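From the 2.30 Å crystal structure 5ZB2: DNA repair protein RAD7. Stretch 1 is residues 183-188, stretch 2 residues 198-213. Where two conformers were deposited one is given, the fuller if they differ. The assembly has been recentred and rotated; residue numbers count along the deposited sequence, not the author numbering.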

ATOM      1  N   VAL A 183      19.925  21.745  13.775  1.00 36.40           N
ATOM      2  CA  VAL A 183      21.371  21.920  13.842  1.00 38.73           C
ATOM      3  C   VAL A 183      22.037  21.684  12.500  1.00 38.83           C
ATOM      4  O   VAL A 183      23.261  21.856  12.388  1.00 37.33           O
ATOM      5  CB  VAL A 183      22.001  21.011  14.916  1.00 40.02           C
ATOM      6  CG1 VAL A 183      21.575  21.461  16.306  1.00 41.72           C
ATOM      7  CG2 VAL A 183      21.629  19.556  14.682  1.00 39.11           C
ATOM      8  N   SER A 184      21.275  21.302  11.474  1.00 36.49           N
ATOM      9  CA  SER A 184      21.815  21.031  10.146  1.00 38.34           C
ATOM     10  C   SER A 184      20.732  21.313   9.114  1.00 37.21           C
ATOM     11  O   SER A 184      19.599  20.842   9.261  1.00 35.82           O
ATOM     12  CB  SER A 184      22.301  19.583  10.040  1.00 38.85           C
ATOM     13  OG  SER A 184      22.597  19.234   8.700  1.00 41.85           O
ATOM     14  N   LEU A 185      21.077  22.087   8.084  1.00 35.56           N
ATOM     15  CA  LEU A 185      20.113  22.522   7.081  1.00 36.18           C
ATOM     16  C   LEU A 185      20.757  22.523   5.701  1.00 35.68           C
ATOM     17  O   LEU A 185      21.877  23.015   5.526  1.00 33.23           O
ATOM     18  CB  LEU A 185      19.575  23.923   7.395  1.00 33.03           C
ATOM     19  CG  LEU A 185      18.612  24.519   6.364  1.00 34.64           C
ATOM     20  CD1 LEU A 185      17.304  23.726   6.308  1.00 35.50           C
ATOM     21  CD2 LEU A 185      18.345  25.980   6.676  1.00 36.84           C
ATOM     22  N   GLY A 186      20.033  21.982   4.724  1.00 34.85           N
ATOM     23  CA  GLY A 186      20.485  21.972   3.348  1.00 35.81           C
ATOM     24  C   GLY A 186      19.427  22.454   2.377  1.00 34.75           C
ATOM     25  O   GLY A 186      18.276  22.007   2.426  1.00 33.62           O
ATOM     26  N   LEU A 187      19.808  23.373   1.492  1.00 34.88           N
ATOM     27  CA  LEU A 187      18.909  23.938   0.486  1.00 33.53           C
ATOM     28  C   LEU A 187      19.672  23.980  -0.827  1.00 35.82           C
ATOM     29  O   LEU A 187      20.583  24.800  -0.986  1.00 34.39           O
ATOM     30  CB  LEU A 187      18.432  25.337   0.883  1.00 34.24           C
ATOM     31  CG  LEU A 187      17.745  25.455   2.247  1.00 34.28           C
ATOM     32  CD1 LEU A 187      17.553  26.919   2.647  1.00 36.51           C
ATOM     33  CD2 LEU A 187      16.412  24.723   2.227  1.00 34.57           C
ATOM     34  N   SER A 188      19.312  23.107  -1.767  1.00 33.00           N
ATOM     35  CA  SER A 188      20.090  22.938  -2.991  1.00 36.88           C
ATOM     36  C   SER A 188      19.158  22.857  -4.189  1.00 35.62           C
ATOM     37  O   SER A 188      18.299  21.972  -4.251  1.00 32.71           O
ATOM     38  CB  SER A 188      20.963  21.684  -2.911  1.00 37.29           C
ATOM     39  OG  SER A 188      21.425  21.312  -4.199  1.00 53.31           O
ATOM     40  N   LEU A 198      15.524  34.867   5.878  1.00 38.17           N
ATOM     41  CA  LEU A 198      14.878  34.423   7.108  1.00 40.89           C
ATOM     42  C   LEU A 198      15.762  33.507   7.945  1.00 40.11           C
ATOM     43  O   LEU A 198      15.476  33.314   9.132  1.00 38.68           O
ATOM     44  CB  LEU A 198      13.567  33.695   6.788  1.00 39.93           C
ATOM     45  CG  LEU A 198      12.477  34.506   6.086  1.00 46.67           C
ATOM     46  CD1 LEU A 198      11.307  33.613   5.707  1.00 46.05           C
ATOM     47  CD2 LEU A 198      12.003  35.658   6.961  1.00 49.60           C
ATOM     48  N   LEU A 199      16.821  32.939   7.364  1.00 38.19           N
ATOM     49  CA  LEU A 199      17.621  31.959   8.098  1.00 38.25           C
ATOM     50  C   LEU A 199      18.243  32.538   9.363  1.00 37.42           C
ATOM     51  O   LEU A 199      18.175  31.875  10.411  1.00 37.23           O
ATOM     52  CB  LEU A 199      18.690  31.361   7.175  1.00 37.93           C
ATOM     53  CG  LEU A 199      18.210  30.620   5.911  1.00 38.11           C
ATOM     54  CD1 LEU A 199      19.379  29.931   5.216  1.00 37.20           C
ATOM     55  CD2 LEU A 199      17.113  29.609   6.211  1.00 38.01           C
ATOM     56  N   PRO A 200      18.851  33.728   9.355  1.00 38.95           N
ATOM     57  CA  PRO A 200      19.448  34.235  10.605  1.00 41.18           C
ATOM     58  C   PRO A 200      18.444  34.405  11.733  1.00 40.94           C
ATOM     59  O   PRO A 200      18.826  34.304  12.905  1.00 44.08           O
ATOM     60  CB  PRO A 200      20.063  35.582  10.187  1.00 39.98           C
ATOM     61  CG  PRO A 200      20.227  35.498   8.713  1.00 38.86           C
ATOM     62  CD  PRO A 200      19.096  34.640   8.224  1.00 38.68           C
ATOM     63  N   GLN A 201      17.168  34.643  11.418  1.00 42.71           N
ATOM     64  CA  GLN A 201      16.164  34.819  12.464  1.00 43.37           C
ATOM     65  C   GLN A 201      15.890  33.518  13.207  1.00 43.27           C
ATOM     66  O   GLN A 201      15.741  33.519  14.435  1.00 41.65           O
ATOM     67  CB  GLN A 201      14.860  35.347  11.865  1.00 44.65           C
ATOM     68  CG  GLN A 201      14.987  36.649  11.108  1.00 48.68           C
ATOM     69  CD  GLN A 201      13.639  37.214  10.711  1.00 51.74           C
ATOM     70  OE1 GLN A 201      12.621  36.925  11.343  1.00 53.52           O
ATOM     71  NE2 GLN A 201      13.623  38.019   9.658  1.00 54.23           N
ATOM     72  N   TYR A 202      15.808  32.400  12.483  1.00 38.48           N
ATOM     73  CA  TYR A 202      15.253  31.174  13.041  1.00 38.63           C
ATOM     74  C   TYR A 202      16.296  30.148  13.458  1.00 39.49           C
ATOM     75  O   TYR A 202      15.996  29.304  14.309  1.00 39.86           O
ATOM     76  CB  TYR A 202      14.306  30.522  12.030  1.00 39.77           C
ATOM     77  CG  TYR A 202      12.991  31.247  11.867  1.00 40.27           C
ATOM     78  CD1 TYR A 202      11.919  30.975  12.708  1.00 40.43           C
ATOM     79  CD2 TYR A 202      12.813  32.187  10.862  1.00 39.90           C
ATOM     80  CE1 TYR A 202      10.715  31.628  12.563  1.00 40.67           C
ATOM     81  CE2 TYR A 202      11.609  32.846  10.710  1.00 42.69           C
ATOM     82  CZ  TYR A 202      10.563  32.560  11.563  1.00 42.66           C
ATOM     83  OH  TYR A 202       9.358  33.207  11.418  1.00 46.68           O
ATOM     84  N   LEU A 203      17.496  30.184  12.884  1.00 39.97           N
ATOM     85  CA  LEU A 203      18.506  29.161  13.152  1.00 40.91           C
ATOM     86  C   LEU A 203      19.309  29.590  14.376  1.00 42.53           C
ATOM     87  O   LEU A 203      20.444  30.062  14.285  1.00 44.54           O
ATOM     88  CB  LEU A 203      19.395  28.954  11.931  1.00 39.79           C
ATOM     89  CG  LEU A 203      18.697  28.508  10.646  1.00 38.72           C
ATOM     90  CD1 LEU A 203      19.722  28.309   9.542  1.00 39.67           C
ATOM     91  CD2 LEU A 203      17.896  27.230  10.865  1.00 39.91           C
ATOM     92  N   VAL A 204      18.703  29.403  15.549  1.00 43.99           N
ATOM     93  CA  VAL A 204      19.253  29.916  16.800  1.00 47.29           C
ATOM     94  C   VAL A 204      19.829  28.822  17.683  1.00 48.23           C
ATOM     95  O   VAL A 204      20.396  29.136  18.739  1.00 51.35           O
ATOM     96  CB  VAL A 204      18.198  30.727  17.577  1.00 46.70           C
ATOM     97  CG1 VAL A 204      17.704  31.897  16.733  1.00 45.62           C
ATOM     98  CG2 VAL A 204      17.038  29.838  18.002  1.00 46.51           C
ATOM     99  N   ASN A 205      19.715  27.554  17.294  1.00 45.22           N
ATOM    100  CA  ASN A 205      20.245  26.482  18.125  1.00 46.90           C
ATOM    101  C   ASN A 205      21.738  26.682  18.348  1.00 48.65           C
ATOM    102  O   ASN A 205      22.510  26.810  17.393  1.00 47.02           O
ATOM    103  CB  ASN A 205      19.986  25.124  17.480  1.00 43.98           C
ATOM    104  CG  ASN A 205      20.160  23.974  18.456  1.00 44.42           C
ATOM    105  OD1 ASN A 205      21.283  23.584  18.782  1.00 42.81           O
ATOM    106  ND2 ASN A 205      19.044  23.418  18.921  1.00 44.92           N
ATOM    107  N   ASP A 206      22.141  26.706  19.617  1.00 51.01           N
ATOM    108  CA  ASP A 206      23.530  26.961  19.982  1.00 54.49           C
ATOM    109  C   ASP A 206      24.476  25.833  19.587  1.00 52.55           C
ATOM    110  O   ASP A 206      25.678  25.952  19.848  1.00 51.16           O
ATOM    111  CB  ASP A 206      23.623  27.209  21.489  1.00 61.30           C
ATOM    112  CG  ASP A 206      22.840  28.433  21.929  1.00 74.70           C
ATOM    113  OD1 ASP A 206      22.885  29.461  21.220  1.00 76.78           O
ATOM    114  OD2 ASP A 206      22.169  28.366  22.982  1.00 86.88           O
ATOM    115  N   GLU A 207      23.984  24.754  18.971  1.00 52.29           N
ATOM    116  CA  GLU A 207      24.833  23.656  18.518  1.00 51.72           C
ATOM    117  C   GLU A 207      24.816  23.496  17.000  1.00 44.78           C
ATOM    118  O   GLU A 207      25.251  22.460  16.489  1.00 40.98           O
ATOM    119  CB  GLU A 207      24.404  22.347  19.185  1.00 58.65           C
ATOM    120  CG  GLU A 207      24.650  22.295  20.680  1.00 78.59           C
ATOM    121  CD  GLU A 207      24.015  21.080  21.327  1.00 98.01           C
ATOM    122  OE1 GLU A 207      22.888  20.715  20.928  1.00102.93           O
ATOM    123  OE2 GLU A 207      24.645  20.485  22.226  1.00105.62           O
ATOM    124  N   PHE A 208      24.328  24.498  16.267  1.00 44.59           N
ATOM    125  CA  PHE A 208      24.226  24.383  14.816  1.00 40.89           C
ATOM    126  C   PHE A 208      25.601  24.121  14.219  1.00 40.06           C
ATOM    127  O   PHE A 208      26.577  24.793  14.566  1.00 41.14           O
ATOM    128  CB  PHE A 208      23.619  25.656  14.220  1.00 40.47           C
ATOM    129  CG  PHE A 208      23.115  25.480  12.817  1.00 40.28           C
ATOM    130  CD1 PHE A 208      23.972  25.600  11.736  1.00 38.69           C
ATOM    131  CD2 PHE A 208      21.783  25.181  12.580  1.00 38.48           C
ATOM    132  CE1 PHE A 208      23.506  25.426  10.442  1.00 38.61           C
ATOM    133  CE2 PHE A 208      21.314  25.008  11.294  1.00 37.42           C
ATOM    134  CZ  PHE A 208      22.176  25.130  10.222  1.00 38.65           C
ATOM    135  N   HIS A 209      25.683  23.144  13.312  1.00 38.96           N
ATOM    136  CA  HIS A 209      26.985  22.727  12.806  1.00 39.83           C
ATOM    137  C   HIS A 209      27.080  22.508  11.300  1.00 38.27           C
ATOM    138  O   HIS A 209      28.206  22.389  10.806  1.00 38.17           O
ATOM    139  CB  HIS A 209      27.434  21.439  13.516  1.00 42.36           C
ATOM    140  CG  HIS A 209      26.468  20.299  13.393  1.00 43.23           C
ATOM    141  ND1 HIS A 209      26.317  19.571  12.232  1.00 44.08           N
ATOM    142  CD2 HIS A 209      25.621  19.748  14.295  1.00 43.61           C
ATOM    143  CE1 HIS A 209      25.412  18.628  12.421  1.00 43.73           C
ATOM    144  NE2 HIS A 209      24.973  18.713  13.663  1.00 45.06           N
ATOM    145  N   SER A 210      25.977  22.462  10.550  1.00 34.91           N
ATOM    146  CA  SER A 210      26.032  22.142   9.123  1.00 37.86           C
ATOM    147  C   SER A 210      25.058  23.014   8.344  1.00 35.92           C
ATOM    148  O   SER A 210      23.843  22.926   8.545  1.00 33.31           O
ATOM    149  CB  SER A 210      25.722  20.662   8.877  1.00 38.70           C
ATOM    150  OG  SER A 210      26.791  19.837   9.303  1.00 42.36           O
ATOM    151  N   LEU A 211      25.594  23.829   7.437  1.00 35.05           N
ATOM    152  CA  LEU A 211      24.805  24.681   6.558  1.00 33.96           C
ATOM    153  C   LEU A 211      25.212  24.416   5.121  1.00 34.51           C
ATOM    154  O   LEU A 211      26.401  24.485   4.789  1.00 33.41           O
ATOM    155  CB  LEU A 211      25.006  26.168   6.875  1.00 34.81           C
ATOM    156  CG  LEU A 211      24.298  27.115   5.896  1.00 36.28           C
ATOM    157  CD1 LEU A 211      22.801  27.024   6.081  1.00 36.61           C
ATOM    158  CD2 LEU A 211      24.780  28.538   6.062  1.00 39.38           C
ATOM    159  N   CYS A 212      24.229  24.114   4.273  0.62 37.49           N
ATOM    160  CA  CYS A 212      24.456  23.861   2.854  0.62 36.75           C
ATOM    161  C   CYS A 212      23.476  24.695   2.043  0.62 34.37           C
ATOM    162  O   CYS A 212      22.262  24.600   2.248  0.62 35.33           O
ATOM    163  CB  CYS A 212      24.289  22.374   2.520  0.62 36.86           C
ATOM    164  SG  CYS A 212      25.398  21.273   3.426  0.62 37.53           S
ATOM    165  N   ILE A 213      24.003  25.509   1.130  1.00 33.54           N
ATOM    166  CA  ILE A 213      23.188  26.305   0.214  1.00 33.92           C
ATOM    167  C   ILE A 213      23.822  26.193  -1.164  1.00 35.10           C
ATOM    168  O   ILE A 213      25.002  26.519  -1.329  1.00 31.67           O
ATOM    169  CB  ILE A 213      23.085  27.784   0.633  1.00 33.27           C
ATOM    170  CG1 ILE A 213      22.495  27.909   2.042  1.00 34.13           C
ATOM    171  CG2 ILE A 213      22.239  28.553  -0.378  1.00 31.58           C
ATOM    172  CD1 ILE A 213      22.440  29.343   2.584  1.00 32.39           C
TER

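This contact is a pairing of two parallel beta strands, extended at its N-terminal end by a turn and on one face by Leu199 of the helix and Leu203 just after it. Strand 184-188 and strand 210-213 run at 7° to each other, and their axes approach to 4.6 Å.

The hydrogen bonds follow the parallel pattern, in which one residue bonds to the two residues flanking its partner. Leu185 N donates to Ser210 O at 2.9 Å, and Cys212 N donates to Leu185 O at 2.9 Å. The ladder continues with Leu187 N to Cys212 O at 2.8 Å. CA-H...O contacts accompany these bonds, such as Ser184 CA to Ser210 O at 3.2 Å and Ile213 CA to Leu187 O at 3.2 Å.

Val183 starts the pairing just before the strand. Val183 O accepts an almost straight hydrogen bond from His209 N at 2.9 Å and a weak one from Ser210 N at 3.3 Å. Val183 CG1 also lies 3.3 Å from Asn205 OD1. Asn205 OD1 also accepts a hydrogen bond from Glu207 N at 2.9 Å, within the type I turn from Asn205 to Phe208.

Side chains alternate between the two faces. Ser184, Ser210 and Cys212 share one face with Gly186, which has no side chain to offer there. Ser184 OG comes within 3.4 Å of Ser210 CB.

Leu185, Leu187, Leu211 and Ile213 point to the other face, which is apolar. Leu185 CD2 is 3.9 Å from both Leu199 CD2 and Leu203 CD1. Leu185 CB lies 4.0 Å from Phe208 CZ. Leu187 CD1 meets Leu199 CD1 more loosely, at 4.4 Å. The Phe208 ring also reaches back to the backbone, with Val183 C over one face, 3.5 Å from Phe208 CD2.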